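Local coordinates for iron-sulfur cluster assembly scaffold protein NifU (Fervidobacterium islandicum, PDB 6A6F) that probably serves the SUF system of iron-sulfur cluster assembly, as a SufU/NifU-like scaffold or sulfur-acceptor protein that carries a zinc ion, at residues M87-N90 with A91-M95; I109-Y112 with D113-N116. All coordinates share one frame; numbering follows the deposited sequence.

Interaction 1. Residues M87-N90 with A91-M95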
# COMPACT_ATOMS: atom_id res chain seq x y z
N MET A 87 -4.61 20.83 14.70
CA MET A 87 -5.27 19.74 13.96
C MET A 87 -4.85 18.40 14.47
O MET A 87 -5.69 17.56 14.79
CB MET A 87 -4.90 19.80 12.50
CG MET A 87 -6.06 20.13 11.62
SD MET A 87 -5.50 20.16 9.90
CE MET A 87 -4.64 21.71 10.02
N MET A 88 -3.53 18.22 14.56
CA MET A 88 -2.97 16.98 15.10
C MET A 88 -3.54 16.61 16.48
O MET A 88 -3.94 15.46 16.70
CB MET A 88 -1.46 17.10 15.18
CG MET A 88 -0.72 15.86 15.61
SD MET A 88 -0.49 15.62 17.40
CE MET A 88 -0.10 17.25 17.97
N LYS A 89 -3.59 17.58 17.40
CA LYS A 89 -4.14 17.32 18.74
C LYS A 89 -5.61 16.87 18.68
O LYS A 89 -6.02 15.89 19.32
CB LYS A 89 -3.95 18.58 19.62
CG LYS A 89 -4.39 18.40 21.09
CD LYS A 89 -4.84 19.72 21.75
CE LYS A 89 -6.28 20.06 21.36
NZ LYS A 89 -6.65 21.50 21.56
N ASN A 90 -6.39 17.56 17.88
CA ASN A 90 -7.75 17.12 17.61
C ASN A 90 -7.89 15.71 17.03
O ASN A 90 -8.81 14.98 17.42
CB ASN A 90 -8.44 18.10 16.71
CG ASN A 90 -8.98 19.26 17.49
OD1 ASN A 90 -10.06 19.17 18.07
ND2 ASN A 90 -8.24 20.37 17.51
N ALA A 91 -6.97 15.32 16.14
CA ALA A 91 -7.07 14.03 15.46
C ALA A 91 -6.78 12.92 16.42
O ALA A 91 -7.48 11.89 16.41
CB ALA A 91 -6.09 13.95 14.30
N GLU A 92 -5.77 13.13 17.26
CA GLU A 92 -5.46 12.21 18.32
C GLU A 92 -6.62 12.14 19.34
O GLU A 92 -7.08 11.04 19.67
CB GLU A 92 -4.12 12.57 19.01
CG GLU A 92 -3.75 11.54 20.07
CD GLU A 92 -2.30 11.58 20.53
OE1 GLU A 92 -1.81 12.68 20.81
OE2 GLU A 92 -1.67 10.49 20.63
N ASN A 93 -7.13 13.29 19.77
CA ASN A 93 -8.34 13.27 20.63
C ASN A 93 -9.47 12.44 20.07
O ASN A 93 -10.13 11.70 20.81
CB ASN A 93 -8.85 14.69 20.94
CG ASN A 93 -7.97 15.43 21.94
OD1 ASN A 93 -7.01 14.86 22.48
ND2 ASN A 93 -8.26 16.70 22.16
N MET A 94 -9.72 12.56 18.78
CA MET A 94 -10.75 11.76 18.11
C MET A 94 -10.50 10.27 18.35
O MET A 94 -11.41 9.52 18.74
CB MET A 94 -10.77 12.05 16.59
CG MET A 94 -11.96 11.48 15.83
SD MET A 94 -12.05 11.86 14.08
CE MET A 94 -10.43 11.31 13.54
N MET A 95 -9.25 9.85 18.15
CA MET A 95 -8.89 8.45 18.23
C MET A 95 -9.06 7.92 19.62
O MET A 95 -9.51 6.81 19.80
CB MET A 95 -7.45 8.24 17.78
CG MET A 95 -7.28 8.22 16.27
SD MET A 95 -8.27 6.90 15.54
CE MET A 95 -9.54 7.79 14.70
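Asn-93 N donates to Lys-89 O at 2.9 Å with an N-H...O angle of 170°, and Glu-92 N meets Met-88 O just as straight, at 172°. Ala-91 N to Met-87 O and Met-94 N to Asn-90 O, both 2.9 Å, complete four consecutive i to i+4 bonds, the evidence for a regular alpha-helical turn across the junction. Met-88 O also takes a weak second bond from Ala-91 N. Asn-90 is held at both ends of its amide: ND2 gives a hydrogen bond to Glu-86 O one turn back, and OD1 accepts from Asp-101 N, which fixes the rotation of this buried group.

The side chain of Asn-93 folds back over the turn that its backbone N closes. With CG beside the backbone N (chi1 -74°), Asn-93 CG comes to 3.3 Å from Lys-89 O, and Asn-93 ND2 lies 4.0 Å from Lys-89 CE, where the lysine chain, bent at chi3, crosses it obliquely. ND2 makes its weak hydrogen bond to Glu-99 O, in the loop that follows the helix. Replacing Asn-93 by alanine removes the amide, which is likely to leave Glu-99 O without this donor and the bent lysine chain without the neighbour it packs against. Ala-91 CB packs 3.6 Å from Met-88 O.

Around this turn, the methionines spread the closing half of helix 81-95 over several neighbours: Met-87 touches helix 63-76, Met-88 and Met-95 meet helix 118-135, and Met-94 joins Asn-90 against helix 102-105.

Interaction 2. Residues I109-Y112 with D113-N116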
# COMPACT_ATOMS: atom_id res chain seq x y z
N ILE A 109 -12.38 13.89 9.76
CA ILE A 109 -13.49 13.19 10.41
C ILE A 109 -13.87 11.88 9.71
O ILE A 109 -14.47 10.99 10.32
CB ILE A 109 -14.74 14.10 10.56
CG1 ILE A 109 -15.69 13.54 11.61
CG2 ILE A 109 -15.51 14.26 9.29
CD1 ILE A 109 -15.14 13.68 13.01
N ASN A 110 -13.49 11.72 8.44
CA ASN A 110 -13.77 10.48 7.74
C ASN A 110 -13.06 9.25 8.36
O ASN A 110 -13.51 8.15 8.16
CB ASN A 110 -13.54 10.67 6.25
CG ASN A 110 -14.58 11.59 5.63
OD1 ASN A 110 -15.75 11.35 5.81
ND2 ASN A 110 -14.17 12.67 4.99
N PHE A 111 -12.06 9.45 9.21
CA PHE A 111 -11.40 8.38 9.89
C PHE A 111 -11.98 8.01 11.28
O PHE A 111 -11.42 7.15 11.94
CB PHE A 111 -9.93 8.78 10.08
CG PHE A 111 -9.19 8.93 8.78
CD1 PHE A 111 -8.66 7.82 8.16
CD2 PHE A 111 -9.04 10.17 8.19
CE1 PHE A 111 -7.99 7.92 6.97
CE2 PHE A 111 -8.35 10.30 6.98
CZ PHE A 111 -7.83 9.16 6.36
N TYR A 112 -13.04 8.69 11.70
CA TYR A 112 -13.67 8.49 13.01
C TYR A 112 -13.79 7.01 13.35
O TYR A 112 -13.42 6.60 14.41
CB TYR A 112 -15.07 9.14 13.02
CG TYR A 112 -15.76 9.05 14.35
CD1 TYR A 112 -15.47 9.94 15.35
CD2 TYR A 112 -16.67 8.02 14.63
CE1 TYR A 112 -16.08 9.87 16.58
CE2 TYR A 112 -17.30 7.94 15.86
CZ TYR A 112 -17.01 8.87 16.81
OH TYR A 112 -17.58 8.79 18.04
N ASP A 113 -14.27 6.22 12.43
CA ASP A 113 -14.50 4.79 12.68
C ASP A 113 -13.27 3.97 13.04
O ASP A 113 -13.38 2.90 13.64
CB ASP A 113 -15.11 4.13 11.48
CG ASP A 113 -16.56 3.91 11.65
OD1 ASP A 113 -16.90 3.06 12.52
OD2 ASP A 113 -17.35 4.56 10.92
N VAL A 114 -12.11 4.47 12.67
CA VAL A 114 -10.90 3.73 12.94
C VAL A 114 -10.67 3.55 14.43
O VAL A 114 -10.02 2.58 14.86
CB VAL A 114 -9.71 4.45 12.25
CG1 VAL A 114 -8.40 3.79 12.63
CG2 VAL A 114 -9.95 4.44 10.75
N LYS A 115 -11.17 4.48 15.24
CA LYS A 115 -10.97 4.43 16.67
C LYS A 115 -11.57 3.14 17.31
O LYS A 115 -11.20 2.78 18.41
CB LYS A 115 -11.58 5.65 17.34
CG LYS A 115 -13.08 5.62 17.44
CD LYS A 115 -13.62 6.86 18.14
CE LYS A 115 -15.04 6.62 18.61
NZ LYS A 115 -15.34 7.60 19.68
N ASN A 116 -12.46 2.46 16.61
CA ASN A 116 -13.01 1.19 17.10
C ASN A 116 -12.04 0.03 16.86
O ASN A 116 -12.32 -1.08 17.27
CB ASN A 116 -14.36 0.90 16.43
CG ASN A 116 -15.37 1.98 16.69
OD1 ASN A 116 -15.42 2.54 17.77
ND2 ASN A 116 -16.17 2.29 15.69
O HOH W 1 -15.76 6.96 9.87
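Asn-110 is linked forward to Asp-113 through a water that donates to Asn-110 O and to Asp-113 OD2 and accepts from Asp-113 N; this water joins the carbonyl to both the backbone and the carboxylate of Asp-113. Just before it, Ile-109 O takes Tyr-112 N in an i to i+3 bond.

Phe-111 O accepts Val-114 N at 2.9 Å in the same spacing, and the donor stands 43° out of the carbonyl plane, as expected where the chain winds as tightly as a 3-10 helix. The side chains here meet loosely: Phe-111 CB is 4.4 Å from Val-114 CG2, which sits at the edge of the ring, near its plane. Val-114 CG2 also lies 3.3 Å from Phe-111 O, the acceptor of its own backbone N-H.

Tyr-112 carries most of the side-chain contact. Its O accepts Lys-115 N at 3.2 Å, with the donor again above the carbonyl plane, and its ring runs alongside the lysine chain. Lys-115 CG stands between its backbone N and carbonyl carbon (chi1 76°), from where the extended chain follows the tyrosine: CD lies over one ring face toward the rim, CE is 3.5 Å from Tyr-112 CZ, and NZ donates to Tyr-112 OH at 3.0 Å. Backbone and side-chain bonds thus join the same two residues.

Between helices 102-105 and 118-135, this 3-10 segment turns Phe-111 toward Phe-124 of helix 118-135 and toward helices 8-14 and 63-76, while Tyr-112, Val-114 and Lys-115 touch helix 81-95.

How the interactions relate
Along the chain the two contacts come in series, neither nested nor crossed: 87-95 forms the last turns of helix 81-95, and 109-116 follows after helix 102-105. Each closes only local turns, yet their centres are about 11 Å apart and they touch. Met-95 CE packs 3.4 Å from Phe-111 O, Met-95 O lies 3.4 Å from Lys-115 CB, and Met-94 SD is 3.7 Å from Ile-109 CD1. The chain thus returns to the C-terminal end of the helix, laying interaction 2 against it. Phe-124 touches Met-95 and Phe-111, so this one side chain of helix 118-135 meets both contacts.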